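Local coordinates for Blr3880 protein (Bradyrhizobium japonicum, PDB 2OOD), which probably catalyses the zinc-dependent hydrolytic deamination of guanine to xanthine and ammonia, at residues A[179-190]-A[215-226]; A[133-143]-A[158-167]. All coordinates share one frame; numbering follows the deposited sequence.

Contact 1. Residues A[179-190]-A[215-226]; sequences PENFYRDSKRLI and LLKACQRLKHEH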
# COMPACT_ATOMS: atom_id res chain seq x y z
N PRO A 179 -25.82 13.25 26.07
CA PRO A 179 -24.82 14.30 26.25
C PRO A 179 -24.49 14.44 27.75
O PRO A 179 -23.34 14.70 28.12
CB PRO A 179 -25.51 15.55 25.71
CG PRO A 179 -26.44 14.99 24.65
CD PRO A 179 -27.00 13.77 25.35
N GLU A 180 -25.50 14.26 28.59
CA GLU A 180 -25.34 14.35 30.04
C GLU A 180 -24.35 13.29 30.52
O GLU A 180 -23.33 13.63 31.14
CB GLU A 180 -26.69 14.17 30.74
CG GLU A 180 -27.67 15.34 30.56
CD GLU A 180 -28.03 15.62 29.09
OE1 GLU A 180 -28.61 14.73 28.41
OE2 GLU A 180 -27.72 16.75 28.60
N ASN A 181 -24.65 12.02 30.24
CA ASN A 181 -23.76 10.93 30.63
C ASN A 181 -22.36 11.13 30.07
O ASN A 181 -21.35 10.85 30.73
CB ASN A 181 -24.32 9.58 30.16
CG ASN A 181 -25.61 9.21 30.86
OD1 ASN A 181 -25.75 9.38 32.07
ND2 ASN A 181 -26.56 8.67 30.10
N PHE A 182 -22.28 11.62 28.84
CA PHE A 182 -20.99 11.87 28.23
C PHE A 182 -20.19 12.86 29.07
O PHE A 182 -19.01 12.65 29.37
CB PHE A 182 -21.16 12.43 26.81
CG PHE A 182 -19.87 12.85 26.18
CD1 PHE A 182 -18.99 11.91 25.67
CD2 PHE A 182 -19.51 14.20 26.15
CE1 PHE A 182 -17.76 12.30 25.14
CE2 PHE A 182 -18.29 14.60 25.62
CZ PHE A 182 -17.41 13.65 25.12
N TYR A 183 -20.83 13.97 29.45
CA TYR A 183 -20.17 14.98 30.27
C TYR A 183 -19.77 14.38 31.61
O TYR A 183 -18.67 14.62 32.11
CB TYR A 183 -21.08 16.17 30.53
CG TYR A 183 -20.49 17.15 31.51
CD1 TYR A 183 -19.40 17.93 31.16
CD2 TYR A 183 -20.99 17.27 32.80
CE1 TYR A 183 -18.82 18.81 32.06
CE2 TYR A 183 -20.42 18.16 33.72
CZ TYR A 183 -19.33 18.93 33.33
OH TYR A 183 -18.74 19.83 34.21
N ARG A 184 -20.69 13.63 32.19
CA ARG A 184 -20.46 12.99 33.48
C ARG A 184 -19.24 12.07 33.40
O ARG A 184 -18.26 12.26 34.12
CB ARG A 184 -21.69 12.19 33.88
CG ARG A 184 -21.64 11.59 35.28
CD ARG A 184 -22.71 10.51 35.40
NE ARG A 184 -22.45 9.43 34.45
CZ ARG A 184 -23.34 8.50 34.09
NH1 ARG A 184 -24.56 8.52 34.62
NH2 ARG A 184 -23.00 7.55 33.23
N ASP A 185 -19.30 11.08 32.51
CA ASP A 185 -18.21 10.13 32.35
C ASP A 185 -16.88 10.78 31.94
O ASP A 185 -15.83 10.44 32.49
CB ASP A 185 -18.59 9.04 31.35
CG ASP A 185 -19.82 8.26 31.78
OD1 ASP A 185 -20.08 8.18 33.00
OD2 ASP A 185 -20.52 7.72 30.90
N SER A 186 -16.92 11.70 30.98
CA SER A 186 -15.69 12.37 30.54
C SER A 186 -15.04 13.09 31.71
O SER A 186 -13.81 13.12 31.84
CB SER A 186 -15.98 13.38 29.42
OG SER A 186 -16.39 12.72 28.24
N LYS A 187 -15.88 13.69 32.55
CA LYS A 187 -15.43 14.45 33.71
C LYS A 187 -14.73 13.50 34.68
O LYS A 187 -13.68 13.84 35.26
CB LYS A 187 -16.64 15.11 34.38
CG LYS A 187 -16.29 16.30 35.25
CD LYS A 187 -15.84 17.50 34.42
CE LYS A 187 -15.28 18.63 35.30
NZ LYS A 187 -16.24 19.11 36.34
N ARG A 188 -15.30 12.32 34.85
CA ARG A 188 -14.73 11.32 35.75
C ARG A 188 -13.39 10.83 35.21
O ARG A 188 -12.40 10.78 35.94
CB ARG A 188 -15.68 10.13 35.89
CG ARG A 188 -15.13 8.99 36.73
CD ARG A 188 -16.22 7.99 37.07
NE ARG A 188 -16.63 7.20 35.91
CZ ARG A 188 -15.84 6.35 35.26
NH1 ARG A 188 -14.58 6.17 35.65
NH2 ARG A 188 -16.31 5.66 34.22
N LEU A 189 -13.37 10.48 33.92
CA LEU A 189 -12.18 9.97 33.28
C LEU A 189 -11.04 10.97 33.27
O LEU A 189 -9.87 10.59 33.39
CB LEU A 189 -12.51 9.51 31.86
CG LEU A 189 -13.57 8.42 31.79
CD1 LEU A 189 -13.91 8.13 30.34
CD2 LEU A 189 -13.07 7.16 32.48
N ILE A 190 -11.36 12.26 33.13
CA ILE A 190 -10.33 13.29 33.13
C ILE A 190 -9.71 13.32 34.52
O ILE A 190 -8.50 13.52 34.68
CB ILE A 190 -10.91 14.69 32.82
CG1 ILE A 190 -11.39 14.73 31.36
CG2 ILE A 190 -9.87 15.76 33.07
CD1 ILE A 190 -12.20 15.96 30.99
N LEU A 215 -24.28 17.79 22.63
CA LEU A 215 -23.06 17.02 22.83
C LEU A 215 -21.83 17.90 22.61
O LEU A 215 -20.87 17.85 23.37
CB LEU A 215 -23.03 15.82 21.88
CG LEU A 215 -21.80 14.92 21.97
CD1 LEU A 215 -21.66 14.39 23.37
CD2 LEU A 215 -21.92 13.77 20.97
N LEU A 216 -21.87 18.72 21.57
CA LEU A 216 -20.74 19.60 21.29
C LEU A 216 -20.68 20.71 22.33
O LEU A 216 -19.60 21.22 22.63
CB LEU A 216 -20.84 20.20 19.89
CG LEU A 216 -20.61 19.21 18.74
CD1 LEU A 216 -20.88 19.89 17.41
CD2 LEU A 216 -19.19 18.70 18.79
N LYS A 217 -21.83 21.10 22.86
CA LYS A 217 -21.86 22.15 23.87
C LYS A 217 -21.23 21.57 25.15
O LYS A 217 -20.59 22.28 25.93
CB LYS A 217 -23.30 22.63 24.12
CG LYS A 217 -23.35 23.97 24.85
CD LYS A 217 -24.78 24.53 25.00
CE LYS A 217 -25.30 25.24 23.72
NZ LYS A 217 -25.64 24.33 22.55
N ALA A 218 -21.41 20.26 25.33
CA ALA A 218 -20.85 19.56 26.48
C ALA A 218 -19.32 19.53 26.36
O ALA A 218 -18.60 19.76 27.34
CB ALA A 218 -21.40 18.13 26.53
N CYS A 219 -18.83 19.26 25.15
CA CYS A 219 -17.39 19.22 24.90
C CYS A 219 -16.82 20.60 25.18
O CYS A 219 -15.71 20.73 25.69
CB CYS A 219 -17.10 18.85 23.44
SG CYS A 219 -17.63 17.20 22.97
N GLN A 220 -17.60 21.62 24.82
CA GLN A 220 -17.19 22.99 25.04
C GLN A 220 -17.01 23.21 26.54
O GLN A 220 -15.97 23.72 26.97
CB GLN A 220 -18.25 23.94 24.49
CG GLN A 220 -18.00 25.41 24.79
CD GLN A 220 -19.05 26.31 24.16
OE1 GLN A 220 -20.25 25.99 24.15
NE2 GLN A 220 -18.61 27.46 23.64
N ARG A 221 -18.01 22.80 27.32
CA ARG A 221 -17.94 22.93 28.77
C ARG A 221 -16.72 22.20 29.32
O ARG A 221 -15.95 22.75 30.12
CB ARG A 221 -19.21 22.38 29.43
CG ARG A 221 -19.05 22.15 30.93
CD ARG A 221 -20.19 22.73 31.75
NE ARG A 221 -21.20 21.74 32.13
CZ ARG A 221 -21.54 21.46 33.39
NH1 ARG A 221 -20.93 22.08 34.39
NH2 ARG A 221 -22.50 20.58 33.65
N LEU A 222 -16.53 20.96 28.89
CA LEU A 222 -15.40 20.17 29.34
C LEU A 222 -14.09 20.88 29.06
O LEU A 222 -13.23 20.99 29.94
CB LEU A 222 -15.42 18.81 28.64
CG LEU A 222 -16.43 17.82 29.21
CD1 LEU A 222 -16.62 16.64 28.27
CD2 LEU A 222 -15.93 17.36 30.57
N LYS A 223 -13.93 21.36 27.84
CA LYS A 223 -12.70 22.05 27.46
C LYS A 223 -12.49 23.31 28.29
O LYS A 223 -11.36 23.72 28.55
CB LYS A 223 -12.74 22.40 25.97
CG LYS A 223 -11.55 23.21 25.48
CD LYS A 223 -10.21 22.52 25.73
CE LYS A 223 -9.07 23.39 25.20
NZ LYS A 223 -7.73 22.79 25.42
N HIS A 224 -13.59 23.92 28.72
CA HIS A 224 -13.52 25.14 29.52
C HIS A 224 -13.09 24.88 30.96
O HIS A 224 -12.36 25.68 31.55
CB HIS A 224 -14.86 25.86 29.54
CG HIS A 224 -14.84 27.11 30.37
ND1 HIS A 224 -15.87 27.45 31.22
CD2 HIS A 224 -13.91 28.08 30.49
CE1 HIS A 224 -15.57 28.58 31.83
NE2 HIS A 224 -14.39 28.99 31.40
N GLU A 225 -13.58 23.78 31.52
CA GLU A 225 -13.26 23.41 32.90
C GLU A 225 -11.94 22.65 32.97
O GLU A 225 -11.42 22.40 34.06
CB GLU A 225 -14.39 22.53 33.48
CG GLU A 225 -15.80 23.08 33.24
CD GLU A 225 -16.91 22.13 33.69
OE1 GLU A 225 -16.62 20.93 33.88
OE2 GLU A 225 -18.07 22.58 33.83
N HIS A 226 -11.39 22.29 31.81
CA HIS A 226 -10.14 21.54 31.75
C HIS A 226 -9.30 22.01 30.57
O HIS A 226 -9.01 21.25 29.64
CB HIS A 226 -10.46 20.06 31.60
CG HIS A 226 -11.20 19.49 32.77
ND1 HIS A 226 -10.58 19.16 33.95
CD2 HIS A 226 -12.52 19.23 32.95
CE1 HIS A 226 -11.49 18.72 34.81
NE2 HIS A 226 -12.67 18.75 34.22
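F182 and L222 mark the closely packed side of two nearly parallel helices, 179-190 and 215-225, whose axes approach to 9.2 Å and cross at -22°. The F182 ring is a knob in the hole formed by L215, A218, C219 and L222. With CG anti to the backbone N (chi1 173°), the ring swings across to the second helix. L215 CD1 lies over one face, 4.0 Å from the centroid of the F182 ring, in a CH-pi contact; A218 CB meets the edge, and C219 SG approaches obliquely as a sulfur-aromatic neighbour. L222 returns the packing as a knob among Y183, S186, K187 and I190, its CD1 branch 3.5 Å from S186 CB. The S186 hydroxyl is turned back to its own helix, where OG donates to F182 O over 2.9 Å. Beneath this layer lie L164 of strand 160-166 and Y201 and I203 of strand 199-205.

The outer side is polar and more open to solvent. Here the R221 guanidinium lies flat on the Y183 ring, centres 3.9 Å apart and planes at 17°, a cation-pi stack, while Y183 OH hydrogen-bonds E225 OE1 at the ring edge, although the modelled length is doubtfully short. E225 divides its carboxylate: OE2 takes R221 NH1 on its syn lone pair at 3.0 Å, and OE1 pairs with K187 NZ at 3.1 Å. Two cations around one carboxylate would probably favour its ionised form. Just past the end of helix 215-225, the H226 ring has I190 CG2 over one face, 3.8 Å from its centroid.

An apolar inner layer against the strands and a salt-bridge network outside suit neighbouring helices on the outer wall of the TIM barrel of this amidohydrolase.

Contact 2. Residues A[133-143]-A[158-167]; sequences TTCQAFTSSSP and MRVIAGLTGI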
# COMPACT_ATOMS: atom_id res chain seq x y z
N THR A 133 5.04 4.08 19.35
CA THR A 133 5.17 4.12 20.79
C THR A 133 4.18 5.09 21.43
O THR A 133 3.89 5.00 22.62
CB THR A 133 6.59 4.53 21.20
OG1 THR A 133 6.92 5.79 20.60
CG2 THR A 133 7.59 3.50 20.76
N THR A 134 3.66 6.03 20.63
CA THR A 134 2.69 7.02 21.11
C THR A 134 1.55 7.16 20.11
O THR A 134 1.78 7.20 18.90
CB THR A 134 3.35 8.40 21.31
OG1 THR A 134 4.45 8.29 22.23
CG2 THR A 134 2.34 9.40 21.85
N CYS A 135 0.32 7.26 20.61
CA CYS A 135 -0.83 7.39 19.72
C CYS A 135 -2.00 8.15 20.35
O CYS A 135 -2.16 8.18 21.57
CB CYS A 135 -1.33 6.00 19.30
SG CYS A 135 -2.17 5.07 20.63
N GLN A 136 -2.80 8.79 19.50
CA GLN A 136 -3.98 9.52 19.94
C GLN A 136 -5.11 8.60 19.51
O GLN A 136 -5.42 8.52 18.32
CB GLN A 136 -4.07 10.87 19.25
CG GLN A 136 -5.33 11.64 19.60
CD GLN A 136 -5.25 13.08 19.16
OE1 GLN A 136 -4.89 13.36 18.02
NE2 GLN A 136 -5.59 14.00 20.05
N ALA A 137 -5.73 7.92 20.47
CA ALA A 137 -6.77 6.96 20.16
C ALA A 137 -8.23 7.29 20.42
O ALA A 137 -8.59 7.91 21.42
CB ALA A 137 -6.44 5.65 20.85
N PHE A 138 -9.06 6.84 19.49
CA PHE A 138 -10.50 6.98 19.61
C PHE A 138 -10.93 5.69 20.29
O PHE A 138 -10.31 4.64 20.09
CB PHE A 138 -11.14 7.08 18.23
CG PHE A 138 -11.04 8.44 17.61
CD1 PHE A 138 -11.98 9.41 17.89
CD2 PHE A 138 -9.97 8.76 16.78
CE1 PHE A 138 -11.87 10.70 17.35
CE2 PHE A 138 -9.85 10.03 16.23
CZ PHE A 138 -10.79 11.00 16.52
N THR A 139 -11.97 5.75 21.09
CA THR A 139 -12.46 4.57 21.79
C THR A 139 -13.94 4.45 21.45
O THR A 139 -14.39 5.01 20.44
CB THR A 139 -12.26 4.74 23.30
OG1 THR A 139 -12.93 5.92 23.76
CG2 THR A 139 -10.77 4.88 23.62
N SER A 140 -14.71 3.72 22.25
CA SER A 140 -16.13 3.62 21.97
C SER A 140 -16.84 4.62 22.88
O SER A 140 -16.20 5.41 23.57
CB SER A 140 -16.65 2.20 22.23
OG SER A 140 -16.47 1.83 23.58
N SER A 141 -18.17 4.58 22.88
CA SER A 141 -18.95 5.49 23.70
C SER A 141 -19.05 5.04 25.16
O SER A 141 -19.56 5.77 26.00
CB SER A 141 -20.35 5.62 23.12
OG SER A 141 -20.86 4.34 22.80
N SER A 142 -18.56 3.83 25.45
CA SER A 142 -18.57 3.28 26.80
C SER A 142 -17.27 3.56 27.53
O SER A 142 -16.19 3.30 27.01
CB SER A 142 -18.79 1.76 26.75
OG SER A 142 -18.34 1.15 27.94
N PRO A 143 -17.34 4.09 28.76
CA PRO A 143 -16.12 4.39 29.52
C PRO A 143 -15.19 3.19 29.71
O PRO A 143 -13.98 3.36 29.90
CB PRO A 143 -16.66 4.94 30.84
CG PRO A 143 -17.95 5.59 30.44
CD PRO A 143 -18.54 4.58 29.47
N MSE A 158 3.50 3.99 28.55
CA MSE A 158 3.58 4.65 27.25
C MSE A 158 2.78 5.94 27.28
O MSE A 158 1.75 6.02 27.95
CB MSE A 158 2.99 3.75 26.18
CG MSE A 158 3.65 2.41 26.06
SE MSE A 158 2.69 1.27 24.80
CE MSE A 158 1.31 0.57 25.98
N ARG A 159 3.26 6.96 26.58
CA ARG A 159 2.53 8.22 26.52
C ARG A 159 1.43 7.98 25.51
O ARG A 159 1.68 7.54 24.39
CB ARG A 159 3.42 9.37 26.08
CG ARG A 159 2.68 10.69 26.04
CD ARG A 159 3.64 11.86 26.02
NE ARG A 159 4.33 12.02 27.30
CZ ARG A 159 3.71 12.26 28.46
NH1 ARG A 159 2.39 12.36 28.51
NH2 ARG A 159 4.43 12.41 29.57
N VAL A 160 0.20 8.27 25.91
CA VAL A 160 -0.95 8.05 25.06
C VAL A 160 -2.03 9.10 25.26
O VAL A 160 -2.30 9.51 26.39
CB VAL A 160 -1.56 6.66 25.36
CG1 VAL A 160 -2.90 6.51 24.67
CG2 VAL A 160 -0.62 5.56 24.89
N ILE A 161 -2.64 9.54 24.15
CA ILE A 161 -3.72 10.52 24.18
C ILE A 161 -5.00 9.74 23.90
O ILE A 161 -5.09 9.04 22.90
CB ILE A 161 -3.62 11.59 23.05
CG1 ILE A 161 -2.18 12.06 22.86
CG2 ILE A 161 -4.48 12.79 23.41
CD1 ILE A 161 -1.71 13.00 23.93
N ALA A 162 -6.00 9.86 24.77
CA ALA A 162 -7.25 9.15 24.54
C ALA A 162 -8.41 9.76 25.34
O ALA A 162 -8.22 10.69 26.12
CB ALA A 162 -7.09 7.68 24.89
N GLY A 163 -9.61 9.23 25.13
CA GLY A 163 -10.75 9.74 25.85
C GLY A 163 -12.06 9.12 25.42
O GLY A 163 -12.12 8.42 24.41
N LEU A 164 -13.11 9.36 26.20
CA LEU A 164 -14.43 8.83 25.90
C LEU A 164 -14.91 9.45 24.59
O LEU A 164 -15.02 10.67 24.47
CB LEU A 164 -15.41 9.19 27.03
CG LEU A 164 -16.83 8.63 26.88
CD1 LEU A 164 -16.81 7.11 26.93
CD2 LEU A 164 -17.69 9.19 27.98
N THR A 165 -15.20 8.61 23.61
CA THR A 165 -15.65 9.07 22.30
C THR A 165 -17.17 9.21 22.23
O THR A 165 -17.87 8.23 21.94
CB THR A 165 -15.18 8.11 21.20
OG1 THR A 165 -13.75 8.04 21.22
CG2 THR A 165 -15.64 8.59 19.84
N GLY A 166 -17.68 10.41 22.48
CA GLY A 166 -19.12 10.64 22.46
C GLY A 166 -19.76 10.60 21.08
O GLY A 166 -19.21 11.15 20.12
N ILE A 167 -20.91 9.95 20.97
CA ILE A 167 -21.64 9.85 19.72
C ILE A 167 -23.11 10.06 20.08
O ILE A 167 -23.68 9.34 20.90
CB ILE A 167 -21.41 8.47 19.03
CG1 ILE A 167 -22.22 8.37 17.74
CG2 ILE A 167 -21.77 7.35 19.98
CD1 ILE A 167 -21.64 9.16 16.60
O HOH W 1 5.34 5.92 24.86
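The F138 ring meets T165 at its edge, where OG1 lies near the ring plane, 4.0 Å from F138 CD1. Stacked on the same ring, from outside the two segments, are the imidazoles of the zinc ligands H81 and H234, and a third ligand, H79, meets it with planes at about 55°. The aromatic side chain thus sits between the strand pair and the metal site.

Behind it, strands 133-138 and 160-162 run parallel, held by two backbone hydrogen bonds around Q136 and I161. I161 N reaches C135 O at 3.0 Å, and A137 N binds I161 O, almost in line with the carbonyl, at 2.8 Å. Q136 and I161 lie on one face of the pair, touching through Q136 CG and I161 CB at 3.9 Å. At the N-terminal end of the pair a water bridges T133 O and R159 N.

Beyond A137 and A162, threonine side chains carry much of the contact. T139 N donates to T165 OG1 at 2.9 Å, a fairly straight bond. The chi1 of T139 (58°) sets OG1 between its own N and carbonyl carbon, from where it donates to G163 O over 2.7 Å, tilted 34° from the carbonyl plane; T146 of helix 143-156 also hydrogen-bonds this hydroxyl. A valine in place of T139 would probably leave G163 O and the T146 hydroxyl without this partner. Further on, L164 CD1 packs against P143 CD at 4.0 Å.

In this buried interface, past A137 and A162, threonine hydroxyls carry most of the hydrogen bonding, with one weak backbone bond, T165 N to S140 O, alongside; T139 N and G163 O are each met by a side-chain hydroxyl as the chain passes the metal site.

The contacts follow one another along the chain and lie about 15 Å apart, centre to centre. Contact 2 pairs two strands of the barrel wall; contact 1 joins two helices outside it, and strand 160-166 leads on to helix 179-193. They touch directly: F182 CE1 of contact 1 packs 3.3 Å from L164 O of contact 2, and P143 CG of contact 2 lies 3.4 Å from D185 OD2. Their distances from the active site differ. At contact 2 the F138 side chain comes within about 4 Å of the zinc ion and 6 Å of bound guanine, whereas at contact 1 the L215 side chain stays about 11 Å from guanine.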